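PDB 5YNL: arginase from Glaciozyma antarctica, which probably hydrolyses L-arginine to L-ornithine and urea in a cold-adapted yeast. Local coordinates for residues A58-C63 against N88-L93; S156-T161 against H282-V287; K264-A269 against H312-A317; L306-G311 against V346-S351; V325-M330 against R354-E359. All blocks are in the same frame, centred on the assembly; numbering follows the deposited sequence. Where two conformers were deposited one is given.

Contact 1: residues A58-C63 against N88-L93; sequences AGIVGC and NDIENL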
# COMPACT_ATOMS: atom_id res chain seq x y z
N ALA A 58 6.74 -14.97 -1.97
CA ALA A 58 6.15 -13.71 -2.41
C ALA A 58 4.82 -14.01 -3.10
O ALA A 58 4.80 -14.72 -4.10
CB ALA A 58 7.09 -12.95 -3.38
N GLY A 59 3.72 -13.51 -2.55
CA GLY A 59 2.43 -13.66 -3.19
C GLY A 59 2.24 -12.51 -4.17
O GLY A 59 2.53 -11.35 -3.85
N ILE A 60 1.76 -12.83 -5.36
CA ILE A 60 1.58 -11.78 -6.35
C ILE A 60 0.13 -11.71 -6.79
O ILE A 60 -0.41 -12.69 -7.33
CB ILE A 60 2.53 -11.98 -7.56
CG1 ILE A 60 3.98 -11.71 -7.13
CG2 ILE A 60 2.14 -11.06 -8.71
CD1 ILE A 60 4.97 -11.87 -8.23
N VAL A 61 -0.51 -10.56 -6.55
CA VAL A 61 -1.86 -10.36 -7.06
C VAL A 61 -1.95 -9.06 -7.87
O VAL A 61 -1.70 -7.96 -7.36
CB VAL A 61 -3.00 -10.51 -5.98
CG1 VAL A 61 -2.51 -11.24 -4.71
CG2 VAL A 61 -3.65 -9.19 -5.62
N GLY A 62 -2.25 -9.21 -9.16
CA GLY A 62 -2.40 -8.05 -10.02
C GLY A 62 -3.87 -7.75 -10.22
O GLY A 62 -4.68 -8.66 -10.38
N CYS A 63 -4.21 -6.46 -10.20
CA CYS A 63 -5.56 -6.02 -10.53
C CYS A 63 -5.54 -4.74 -11.36
O CYS A 63 -5.29 -3.65 -10.84
CB CYS A 63 -6.40 -5.83 -9.27
SG CYS A 63 -7.90 -4.84 -9.56
N ASN A 88 11.26 -12.85 -12.10
CA ASN A 88 12.65 -13.30 -12.07
C ASN A 88 13.50 -12.50 -11.05
O ASN A 88 14.32 -13.08 -10.32
CB ASN A 88 13.24 -13.25 -13.48
CG ASN A 88 14.53 -14.02 -13.62
OD1 ASN A 88 14.53 -15.25 -13.71
ND2 ASN A 88 15.64 -13.30 -13.64
N ASP A 89 13.30 -11.19 -10.99
CA ASP A 89 13.97 -10.36 -9.99
C ASP A 89 13.73 -10.86 -8.58
O ASP A 89 14.65 -10.98 -7.77
CB ASP A 89 13.50 -8.90 -10.07
CG ASP A 89 14.06 -8.17 -11.28
OD1 ASP A 89 15.00 -8.69 -11.91
OD2 ASP A 89 13.56 -7.07 -11.58
N ILE A 90 12.47 -11.18 -8.30
CA ILE A 90 12.05 -11.60 -6.97
C ILE A 90 12.69 -12.95 -6.63
O ILE A 90 13.21 -13.14 -5.52
CB ILE A 90 10.50 -11.68 -6.88
CG1 ILE A 90 9.88 -10.27 -6.88
CG2 ILE A 90 10.04 -12.41 -5.65
CD1 ILE A 90 8.36 -10.26 -6.69
N GLU A 91 12.67 -13.86 -7.58
CA GLU A 91 13.30 -15.16 -7.41
C GLU A 91 14.83 -15.07 -7.23
O GLU A 91 15.39 -15.78 -6.39
CB GLU A 91 12.87 -16.11 -8.56
CG GLU A 91 11.54 -16.85 -8.25
CD GLU A 91 10.87 -17.52 -9.46
OE1 GLU A 91 11.16 -17.12 -10.62
OE2 GLU A 91 10.03 -18.43 -9.26
N ASN A 92 15.49 -14.19 -7.98
CA ASN A 92 16.93 -13.97 -7.82
C ASN A 92 17.31 -13.50 -6.42
O ASN A 92 18.47 -13.61 -6.02
CB ASN A 92 17.44 -12.93 -8.84
CG ASN A 92 17.31 -13.40 -10.28
OD1 ASN A 92 17.49 -14.58 -10.59
ND2 ASN A 92 17.01 -12.46 -11.17
N LEU A 93 16.34 -12.96 -5.68
CA LEU A 93 16.59 -12.45 -4.34
C LEU A 93 16.33 -13.52 -3.29
O LEU A 93 16.28 -13.22 -2.08
CB LEU A 93 15.70 -11.23 -4.05
CG LEU A 93 15.99 -9.96 -4.86
CD1 LEU A 93 14.98 -8.85 -4.58
CD2 LEU A 93 17.40 -9.46 -4.56

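Contact 2: residues S156-T161 against H282-V287; sequences SLAMGT and HLSFDV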
# COMPACT_ATOMS: atom_id res chain seq x y z
N SER A 156 -7.92 2.80 -4.68
CA SER A 156 -9.13 2.32 -4.00
C SER A 156 -9.07 0.81 -3.76
O SER A 156 -9.75 0.29 -2.87
CB SER A 156 -10.42 2.70 -4.76
OG SER A 156 -10.45 2.18 -6.09
N LEU A 157 -8.25 0.12 -4.55
CA LEU A 157 -8.01 -1.31 -4.39
C LEU A 157 -7.40 -1.63 -3.02
O LEU A 157 -7.45 -2.80 -2.57
CB LEU A 157 -7.09 -1.84 -5.49
CG LEU A 157 -7.64 -2.21 -6.85
CD1 LEU A 157 -8.99 -1.55 -7.15
CD2 LEU A 157 -6.63 -1.85 -7.92
N ALA A 158 -6.85 -0.60 -2.36
CA ALA A 158 -6.37 -0.77 -0.98
C ALA A 158 -7.48 -1.15 0.01
O ALA A 158 -7.19 -1.63 1.11
CB ALA A 158 -5.60 0.44 -0.50
N MET A 159 -8.73 -0.94 -0.37
CA MET A 159 -9.84 -1.46 0.39
C MET A 159 -9.68 -2.97 0.51
O MET A 159 -9.83 -3.54 1.60
CB MET A 159 -11.16 -1.12 -0.30
CG MET A 159 -11.79 0.17 0.21
SD MET A 159 -13.47 0.46 -0.39
CE MET A 159 -13.13 0.82 -2.12
N GLY A 160 -9.34 -3.62 -0.60
CA GLY A 160 -9.19 -5.07 -0.58
C GLY A 160 -7.89 -5.52 0.07
O GLY A 160 -7.90 -6.35 0.99
N THR A 161 -6.79 -4.96 -0.42
CA THR A 161 -5.45 -5.31 0.04
C THR A 161 -5.31 -5.17 1.58
O THR A 161 -4.73 -6.04 2.24
CB THR A 161 -4.39 -4.45 -0.71
OG1 THR A 161 -3.10 -5.07 -0.66
CG2 THR A 161 -4.29 -3.12 -0.10
N HIS A 282 2.05 -3.00 6.61
CA HIS A 282 1.44 -2.97 5.30
C HIS A 282 1.89 -1.69 4.62
O HIS A 282 1.53 -0.58 5.06
CB HIS A 282 -0.10 -3.01 5.40
CG HIS A 282 -0.81 -3.30 4.11
ND1 HIS A 282 -0.16 -3.41 2.90
CD2 HIS A 282 -2.12 -3.50 3.84
CE1 HIS A 282 -1.03 -3.67 1.94
NE2 HIS A 282 -2.23 -3.72 2.49
N LEU A 283 2.70 -1.82 3.58
CA LEU A 283 3.15 -0.62 2.86
C LEU A 283 2.37 -0.49 1.58
O LEU A 283 2.56 -1.28 0.63
CB LEU A 283 4.66 -0.65 2.55
CG LEU A 283 5.27 0.51 1.76
CD1 LEU A 283 5.03 1.90 2.43
CD2 LEU A 283 6.75 0.27 1.62
N SER A 284 1.47 0.50 1.55
CA SER A 284 0.62 0.68 0.37
C SER A 284 1.14 1.87 -0.44
O SER A 284 0.84 3.03 -0.11
CB SER A 284 -0.83 0.89 0.78
OG SER A 284 -1.70 0.57 -0.29
N PHE A 285 1.90 1.56 -1.49
CA PHE A 285 2.68 2.56 -2.23
C PHE A 285 2.04 2.92 -3.58
O PHE A 285 1.90 2.07 -4.46
CB PHE A 285 4.10 2.04 -2.49
CG PHE A 285 5.12 3.12 -2.68
CD1 PHE A 285 5.04 3.99 -3.76
CD2 PHE A 285 6.16 3.27 -1.79
CE1 PHE A 285 5.99 5.01 -3.92
CE2 PHE A 285 7.09 4.27 -1.95
CZ PHE A 285 7.00 5.15 -3.02
N ASP A 286 1.68 4.19 -3.74
CA ASP A 286 1.08 4.65 -4.98
C ASP A 286 2.14 5.43 -5.70
O ASP A 286 2.72 6.36 -5.15
CB ASP A 286 -0.10 5.57 -4.71
CG ASP A 286 -0.86 5.89 -5.97
OD1 ASP A 286 -0.29 6.53 -6.88
OD2 ASP A 286 -2.05 5.50 -6.05
N VAL A 287 2.38 5.05 -6.94
CA VAL A 287 3.41 5.64 -7.77
C VAL A 287 3.12 7.10 -8.14
O VAL A 287 4.04 7.84 -8.47
CB VAL A 287 3.66 4.73 -8.97
CG1 VAL A 287 4.65 5.30 -9.95
CG2 VAL A 287 4.16 3.40 -8.46

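Contact 3: residues K264-A269 against H312-A317; sequences KVVEMA and HYICEA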
# COMPACT_ATOMS: atom_id res chain seq x y z
N LYS A 264 14.39 11.22 8.42
CA LYS A 264 13.69 11.44 9.67
C LYS A 264 12.18 11.18 9.54
O LYS A 264 11.53 10.70 10.47
CB LYS A 264 13.98 12.85 10.16
CG LYS A 264 13.53 13.06 11.57
CD LYS A 264 13.90 11.85 12.50
CE LYS A 264 13.85 12.28 13.97
NZ LYS A 264 14.87 13.37 14.27
N VAL A 265 11.61 11.48 8.38
CA VAL A 265 10.19 11.29 8.20
C VAL A 265 9.80 9.82 8.35
O VAL A 265 8.80 9.50 9.01
CB VAL A 265 9.69 11.85 6.86
CG1 VAL A 265 8.34 11.22 6.47
CG2 VAL A 265 9.56 13.37 6.94
N VAL A 266 10.57 8.93 7.75
CA VAL A 266 10.23 7.52 7.83
C VAL A 266 10.39 7.01 9.26
O VAL A 266 9.61 6.20 9.73
CB VAL A 266 11.07 6.65 6.87
CG1 VAL A 266 10.75 5.17 7.11
CG2 VAL A 266 10.77 7.05 5.45
N GLU A 267 11.40 7.49 9.97
CA GLU A 267 11.56 7.06 11.35
C GLU A 267 10.43 7.56 12.25
O GLU A 267 9.98 6.82 13.12
CB GLU A 267 12.93 7.45 11.92
CG GLU A 267 14.10 6.78 11.20
CD GLU A 267 13.99 5.25 11.12
OE1 GLU A 267 13.55 4.72 10.06
OE2 GLU A 267 14.37 4.58 12.10
N MET A 268 9.96 8.79 12.04
CA MET A 268 8.85 9.33 12.82
C MET A 268 7.55 8.58 12.49
O MET A 268 6.69 8.38 13.36
CB MET A 268 8.68 10.82 12.53
CG MET A 268 9.72 11.71 13.19
SD MET A 268 9.63 13.44 12.69
CE MET A 268 8.09 13.98 13.40
N ALA A 269 7.43 8.15 11.24
CA ALA A 269 6.26 7.42 10.78
C ALA A 269 6.27 6.08 11.45
O ALA A 269 5.26 5.67 12.03
CB ALA A 269 6.26 7.27 9.29
N HIS A 312 12.36 5.07 -3.04
CA HIS A 312 13.20 3.91 -2.81
C HIS A 312 13.61 3.75 -1.34
O HIS A 312 13.51 2.66 -0.78
CB HIS A 312 14.45 4.01 -3.66
CG HIS A 312 15.25 2.76 -3.66
ND1 HIS A 312 15.25 1.90 -4.73
CD2 HIS A 312 16.07 2.23 -2.73
CE1 HIS A 312 16.05 0.87 -4.45
NE2 HIS A 312 16.55 1.05 -3.25
N TYR A 313 14.11 4.84 -0.74
CA TYR A 313 14.45 4.81 0.68
C TYR A 313 13.28 4.36 1.56
O TYR A 313 13.47 3.63 2.52
CB TYR A 313 15.02 6.16 1.17
CG TYR A 313 15.36 6.10 2.64
CD1 TYR A 313 16.58 5.60 3.06
CD2 TYR A 313 14.45 6.51 3.61
CE1 TYR A 313 16.89 5.51 4.40
CE2 TYR A 313 14.76 6.43 4.97
CZ TYR A 313 15.99 5.93 5.35
OH TYR A 313 16.31 5.83 6.68
N ILE A 314 12.06 4.80 1.24
CA ILE A 314 10.91 4.34 2.01
C ILE A 314 10.85 2.80 1.98
O ILE A 314 10.64 2.15 3.03
CB ILE A 314 9.57 4.92 1.48
CG1 ILE A 314 9.57 6.45 1.57
CG2 ILE A 314 8.38 4.35 2.23
CD1 ILE A 314 8.18 7.09 1.21
N CYS A 315 11.04 2.23 0.79
CA CYS A 315 10.96 0.79 0.62
C CYS A 315 12.12 0.09 1.29
O CYS A 315 11.94 -0.97 1.89
CB CYS A 315 10.89 0.41 -0.88
SG CYS A 315 9.31 0.94 -1.64
N GLU A 316 13.31 0.69 1.23
CA GLU A 316 14.47 0.10 1.88
C GLU A 316 14.28 0.16 3.40
O GLU A 316 14.43 -0.85 4.09
CB GLU A 316 15.75 0.83 1.48
CG GLU A 316 16.98 -0.06 1.41
CD GLU A 316 18.12 0.53 0.56
OE1 GLU A 316 17.93 1.63 -0.05
OE2 GLU A 316 19.23 -0.09 0.52
N ALA A 317 13.91 1.34 3.90
CA ALA A 317 13.85 1.57 5.33
C ALA A 317 12.87 0.61 5.95
O ALA A 317 13.15 0.01 7.00
CB ALA A 317 13.46 3.00 5.64

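Contact 4: residues L306-G311 against V346-S351; sequences LTFREG and VDVGRS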
# COMPACT_ATOMS: atom_id res chain seq x y z
N LEU A 306 7.62 13.14 -4.36
CA LEU A 306 8.83 12.45 -3.91
C LEU A 306 9.79 12.24 -5.10
O LEU A 306 9.33 12.10 -6.23
CB LEU A 306 8.50 11.08 -3.26
CG LEU A 306 7.70 11.11 -1.95
CD1 LEU A 306 7.30 9.68 -1.51
CD2 LEU A 306 8.49 11.85 -0.84
N THR A 307 11.10 12.27 -4.88
CA THR A 307 12.02 11.82 -5.93
C THR A 307 11.98 10.29 -5.96
O THR A 307 11.44 9.67 -5.03
CB THR A 307 13.44 12.23 -5.68
OG1 THR A 307 13.90 11.58 -4.47
CG2 THR A 307 13.54 13.76 -5.58
N PHE A 308 12.58 9.69 -6.98
CA PHE A 308 12.68 8.24 -7.00
C PHE A 308 13.47 7.72 -5.81
O PHE A 308 13.08 6.74 -5.18
CB PHE A 308 13.33 7.72 -8.27
CG PHE A 308 13.78 6.30 -8.13
CD1 PHE A 308 12.86 5.25 -8.16
CD2 PHE A 308 15.14 5.99 -7.93
CE1 PHE A 308 13.27 3.92 -8.00
CE2 PHE A 308 15.55 4.66 -7.77
CZ PHE A 308 14.60 3.62 -7.80
N ARG A 309 14.60 8.37 -5.52
CA ARG A 309 15.43 8.00 -4.38
C ARG A 309 14.63 7.94 -3.07
O ARG A 309 14.71 6.94 -2.34
CB ARG A 309 16.68 8.89 -4.27
CG ARG A 309 17.87 8.41 -5.12
CD ARG A 309 19.00 9.44 -5.16
NE ARG A 309 19.35 9.96 -3.83
CZ ARG A 309 20.23 10.94 -3.60
NH1 ARG A 309 20.88 11.50 -4.60
NH2 ARG A 309 20.45 11.35 -2.35
N GLU A 310 13.82 8.96 -2.80
CA GLU A 310 12.96 8.97 -1.62
C GLU A 310 11.93 7.84 -1.61
O GLU A 310 11.69 7.24 -0.56
CB GLU A 310 12.23 10.32 -1.45
CG GLU A 310 13.11 11.47 -0.92
CD GLU A 310 12.54 12.85 -1.27
OE1 GLU A 310 11.70 12.93 -2.20
OE2 GLU A 310 12.95 13.85 -0.65
N GLY A 311 11.31 7.55 -2.75
CA GLY A 311 10.38 6.44 -2.83
C GLY A 311 11.12 5.13 -2.56
O GLY A 311 10.60 4.19 -1.93
N VAL A 346 7.39 1.37 -15.07
CA VAL A 346 7.47 -0.07 -14.87
C VAL A 346 8.80 -0.40 -14.20
O VAL A 346 8.84 -1.13 -13.20
CB VAL A 346 7.35 -0.82 -16.21
CG1 VAL A 346 7.74 -2.28 -16.05
CG2 VAL A 346 5.94 -0.71 -16.74
N ASP A 347 9.89 0.13 -14.73
CA ASP A 347 11.20 -0.06 -14.14
C ASP A 347 11.26 0.52 -12.72
O ASP A 347 11.95 -0.01 -11.84
CB ASP A 347 12.29 0.57 -15.01
CG ASP A 347 12.46 -0.14 -16.34
OD1 ASP A 347 12.33 -1.39 -16.38
OD2 ASP A 347 12.75 0.56 -17.35
N VAL A 348 10.54 1.61 -12.49
CA VAL A 348 10.51 2.20 -11.16
C VAL A 348 9.78 1.25 -10.21
O VAL A 348 10.29 0.96 -9.13
CB VAL A 348 9.81 3.57 -11.16
CG1 VAL A 348 9.39 3.96 -9.77
CG2 VAL A 348 10.72 4.62 -11.74
N GLY A 349 8.61 0.77 -10.63
CA GLY A 349 7.80 -0.13 -9.81
C GLY A 349 8.62 -1.36 -9.48
O GLY A 349 8.67 -1.81 -8.34
N ARG A 350 9.31 -1.88 -10.48
CA ARG A 350 10.15 -3.05 -10.30
C ARG A 350 11.25 -2.83 -9.26
O ARG A 350 11.49 -3.68 -8.40
CB ARG A 350 10.78 -3.46 -11.62
CG ARG A 350 10.98 -4.93 -11.67
CD ARG A 350 11.19 -5.40 -13.09
NE ARG A 350 12.58 -5.29 -13.47
CZ ARG A 350 13.00 -4.73 -14.59
NH1 ARG A 350 12.12 -4.24 -15.45
NH2 ARG A 350 14.31 -4.67 -14.85
N SER A 351 11.92 -1.70 -9.37
CA SER A 351 12.96 -1.34 -8.43
C SER A 351 12.41 -1.30 -6.99
O SER A 351 13.04 -1.86 -6.10
CB SER A 351 13.60 -0.01 -8.83
OG SER A 351 14.94 0.05 -8.36

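Contact 5: residues V325-M330 against R354-E359; sequences VSLDIM and RCALGE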
# COMPACT_ATOMS: atom_id res chain seq x y z
N VAL A 325 4.75 -7.34 5.76
CA VAL A 325 4.04 -8.53 5.30
C VAL A 325 3.27 -8.27 4.01
O VAL A 325 3.01 -9.20 3.25
CB VAL A 325 3.09 -9.08 6.37
CG1 VAL A 325 3.87 -9.60 7.58
CG2 VAL A 325 2.08 -8.00 6.78
N SER A 326 2.91 -7.02 3.75
CA SER A 326 2.17 -6.68 2.54
C SER A 326 2.64 -5.40 1.89
O SER A 326 2.91 -4.40 2.57
CB SER A 326 0.67 -6.56 2.81
OG SER A 326 0.06 -7.82 2.74
N LEU A 327 2.72 -5.45 0.57
CA LEU A 327 3.19 -4.36 -0.26
C LEU A 327 2.22 -4.14 -1.42
O LEU A 327 1.96 -5.08 -2.20
CB LEU A 327 4.56 -4.72 -0.85
CG LEU A 327 5.14 -3.84 -1.96
CD1 LEU A 327 5.42 -2.44 -1.41
CD2 LEU A 327 6.38 -4.48 -2.50
N ASP A 328 1.67 -2.93 -1.52
CA ASP A 328 0.93 -2.55 -2.71
C ASP A 328 1.80 -1.62 -3.56
O ASP A 328 2.44 -0.70 -3.03
CB ASP A 328 -0.33 -1.76 -2.37
CG ASP A 328 -1.18 -2.39 -1.31
OD1 ASP A 328 -1.10 -3.63 -1.07
OD2 ASP A 328 -1.96 -1.62 -0.71
N ILE A 329 1.81 -1.85 -4.87
CA ILE A 329 2.44 -0.91 -5.78
C ILE A 329 1.32 -0.47 -6.72
O ILE A 329 0.94 -1.23 -7.64
CB ILE A 329 3.55 -1.59 -6.62
CG1 ILE A 329 4.58 -2.29 -5.72
CG2 ILE A 329 4.19 -0.58 -7.60
CD1 ILE A 329 5.62 -1.37 -5.09
N MET A 330 0.77 0.72 -6.50
CA MET A 330 -0.47 1.09 -7.17
C MET A 330 -0.26 2.13 -8.28
O MET A 330 0.77 2.81 -8.33
CB MET A 330 -1.46 1.62 -6.13
CG MET A 330 -1.78 0.64 -4.99
SD MET A 330 -2.80 -0.79 -5.42
CE MET A 330 -3.46 -1.22 -3.81
N ARG A 354 11.71 -4.95 -5.61
CA ARG A 354 12.95 -5.65 -5.26
C ARG A 354 13.46 -5.15 -3.93
O ARG A 354 13.85 -5.93 -3.06
CB ARG A 354 14.03 -5.43 -6.32
CG ARG A 354 13.69 -5.99 -7.69
CD ARG A 354 14.95 -6.16 -8.55
NE ARG A 354 15.70 -4.91 -8.74
CZ ARG A 354 15.52 -4.06 -9.75
NH1 ARG A 354 14.59 -4.29 -10.67
NH2 ARG A 354 16.26 -2.97 -9.83
N CYS A 355 13.44 -3.84 -3.80
CA CYS A 355 13.93 -3.12 -2.67
C CYS A 355 13.13 -3.44 -1.42
O CYS A 355 13.68 -3.72 -0.35
CB CYS A 355 13.75 -1.65 -3.00
SG CYS A 355 14.69 -0.63 -1.97
N ALA A 356 11.81 -3.40 -1.56
CA ALA A 356 10.92 -3.63 -0.44
C ALA A 356 11.09 -5.05 0.06
O ALA A 356 10.89 -5.31 1.25
CB ALA A 356 9.45 -3.37 -0.83
N LEU A 357 11.45 -5.95 -0.85
CA LEU A 357 11.55 -7.37 -0.54
C LEU A 357 12.93 -7.75 -0.00
O LEU A 357 13.14 -8.88 0.45
CB LEU A 357 11.17 -8.24 -1.76
CG LEU A 357 9.74 -8.78 -1.69
CD1 LEU A 357 8.78 -7.63 -1.60
CD2 LEU A 357 9.36 -9.68 -2.87
N GLY A 358 13.88 -6.83 -0.03
CA GLY A 358 15.17 -7.11 0.56
C GLY A 358 16.39 -7.03 -0.33
O GLY A 358 17.44 -7.60 0.00
N GLU A 359 16.26 -6.34 -1.46
CA GLU A 359 17.45 -5.97 -2.23
C GLU A 359 18.07 -4.79 -1.48
O GLU A 359 17.49 -3.70 -1.44
CB GLU A 359 17.09 -5.58 -3.67

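Contact 1: residues A58-C63 against N88-L93
Ala58 and Ile90 mark the nearest backbone approach, their CA atoms 7.7 Å apart, where the start of the extended segment 58-63 passes the last turn of the helix in 88-93. The strand runs away from this point, so that only Ala58 and Ile60 of the strand touch the helix. On the other side the helix is finishing: Asn92 N still bonds to Asn88 O at 2.8 Å, while Leu93 N bonds to Ile90 O at 3.1 Å and only weakly to Asp89 O.

Ala58 and Ile60, two residues apart on the strand, present their side chains on the same face, and Ile90 alone meets both. It does so by dividing its two branches. With CG1 anti to the carbonyl carbon (chi1 -71°) and CG2 anti to the backbone N, the short branch places CG2 3.8 Å from Ala58 CB. The longer branch, extended through chi2, reaches out tip to tip with Ile60, whose own chain is extended too, and CD1 of Ile90 stops 4.1 Å from CD1 of Ile60. The contact is wholly apolar and small, burying 100 Å² in all.

Strand 57-63 lies between strands 96-99 and 147-152 in the parallel sheet. Helix 86-92 leads into strand 96-99, whose Val97 touches both isoleucines, while Leu357 packs on Ala58 and Ile90. Val61, pointing to the other face, meets helix 124-142.

Contact 2: residues S156-T161 against H282-V287
Thr161 and His282 supply the main van der Waals contact, helix 158-168 lying over strand 281-286. The two side chains cross obliquely, and the threonine comes to the edge of the imidazole: its CB lies in the ring plane, CG2 is 3.4 Å from His282 NE2, and OG1 is 3.6 Å from His282 CE1. The histidine reaches this position because its CG stands anti to the backbone N (chi1 -167°), which carries the ring out from the strand. Two residues further along the strand, Ser284 OG lies 3.9 Å from Ala158 CB, one turn before Thr161.

The polar atoms look beyond the two segments. Thr161 OG1 bonds to Asp328 and Thr150, Ser284 OG to His155 NE2, and His282 ND1 weakly to Ser326 O on the adjoining strand. Were the ring cut back to an alanine, Thr161 CG2 would probably face a gap and Ser326 O lose its weak donor.

The chemistry is that of a buried polar layer between helix and sheet. Along the same strand Asp286 lies close to Asp178 and Glu331; it belongs to the SFDVDALDP signature, whose first two aspartates bind manganese in related arginases, so the layer probably lies beneath a comparable metal site.

Contact 3: residues K264-A269 against H312-A317
Val266 packs against Tyr313, Ile314 and Ala317 in a helix-helix contact within the layer that covers one face of the central parallel sheet. The axes of the short helical segments 264-269 and 312-317 approach to 10.4 Å and run in broadly the same direction, with a signed crossing angle of -42°. The CA atoms of Val266 and Ile314 come to 6.7 Å.

The valine sends its two methyls to different partners. CG1, anti to the backbone N (chi1 175°), meets Ala317 CB at 3.8 Å. CG2 faces the previous turn, 4.1 Å from Ile314 CG1 and equally far from Tyr313 CE2; toward the tyrosine it comes at the ring edge, near the ring plane.

This is the packing of an alpha/beta fold of the arginase type, in which helix 308-320 makes the beta-alpha-beta connection from strand 281-286 to its parallel neighbour 324-330, and helix 254-273 precedes the first of these strands. Tyr313 is steadied from its own helix, since Ala317 CB lies 3.7 Å above one face of the ring, offset toward the rim. One small side chain therefore serves both the tyrosine face and the valine methyl. Ile262, a turn before Val266, touches Tyr313 and Ile314 as well, and beneath the pair Ile314 and Ala269 reach Ile231 of strand 228-233.

Contact 4: residues L306-G311 against V346-S351
Phe308, the first residue of helix 308-320, bridges to Val348 and Ser351 of helix 345-356 near the protein surface. Its ring is met along the edge, close to its own plane. Phe308 CD1 lies 4.0 Å from Val348 CG1, and Phe308 CZ is 3.6 Å from Ser351 OG, with the serine CB alongside. The phenylalanine and valine side chains pass alongside, pointing opposite ways. Carrying CG anti to the backbone N (chi1 163°), Phe308 points its ring across to the neighbouring helix.

The helix start that bears this ring is closed by a capping box. Thr307, at the N-cap, accepts from Glu310 N through OG1 at 3.1 Å and nearly straight (170°), while Glu310 OE1 accepts from Thr307 N at 2.8 Å, on the anti side of the carboxylate and 26° out of its plane. His312, one turn on, meets the Phe308 ring at a steep angle and also touches Ser351. A gap beside Val348 CG1 would probably follow if Phe308 were an alanine, with Ser351 OG losing the ring edge beside it and His312 its ring partner. Within helix 345-356, Arg350 NH1 pairs with Asp347 OD1 at 3.0 Å in a salt bridge.

Contact 5: residues V325-M330 against R354-E359
Leu327 on strand 324-330 meets Ala356 and Leu357 at the end of helix 345-356, the CA atoms of Leu327 and Ala356 being 7.8 Å apart. Arg354 opens the second segment with its side chain turned away from the strand. Cys355 faces helix 308-320, where it touches His312 and Cys315.

Ala356 directs its CB toward the strand. This atom sits 3.7 Å from Leu327 CD2, with the other methyl, CD1, only slightly farther off. A chi1 of 169° swings the leucine's branch out from the sheet toward the helix end. Leu357 leaves its CA in a different direction, but its side chain slants across that of Leu327 and brings CD1 to 4.1 Å from Leu327 CD2. CD2 of Leu327 thus touches two successive residues.

At Gly358 the helix is finished by a Schellman motif. Phi turns positive, 121°, where a side chain would be jammed against the preceding carbonyl O. Glu359 N then bonds back to Arg354 O at 2.9 Å, and Gly358 N to Cys355 O at 3.1 Å.

Strand 324-330 is flanked in the sheet by the parallel strands 147-152 and 281-286. Over the Leu327 face, Ala356 also touches Cys315 of helix 308-320, while Leu357 rests on Leu147 and its carbonyl O accepts from Trp95 NE1.

How the contacts relate
Contacts 1 and 5 lie side by side, centres about 9 Å apart, where Ile90 CG2 comes 4.0 Å from Leu357 CD2. Asp89 ties them further: its OD2 is 3.1 Å from Arg354 NH1 and 2.8 Å from Arg350 NE of contact 4. Contacts 3 and 4 share helix 308-320, and contacts 4 and 5 share helix 345-356, so the helical layer on this face is continuous. Contact 2 occupies the other face of the sheet, its strand 281-286 neighbouring strand 324-330. From the opposite face of the same strand, Phe285 places CD2 3.9 Å from Cys315 SG, linking contacts 2 and 3. Of the five, contact 2 lies nearest the chain's centre, beside the probable metal site.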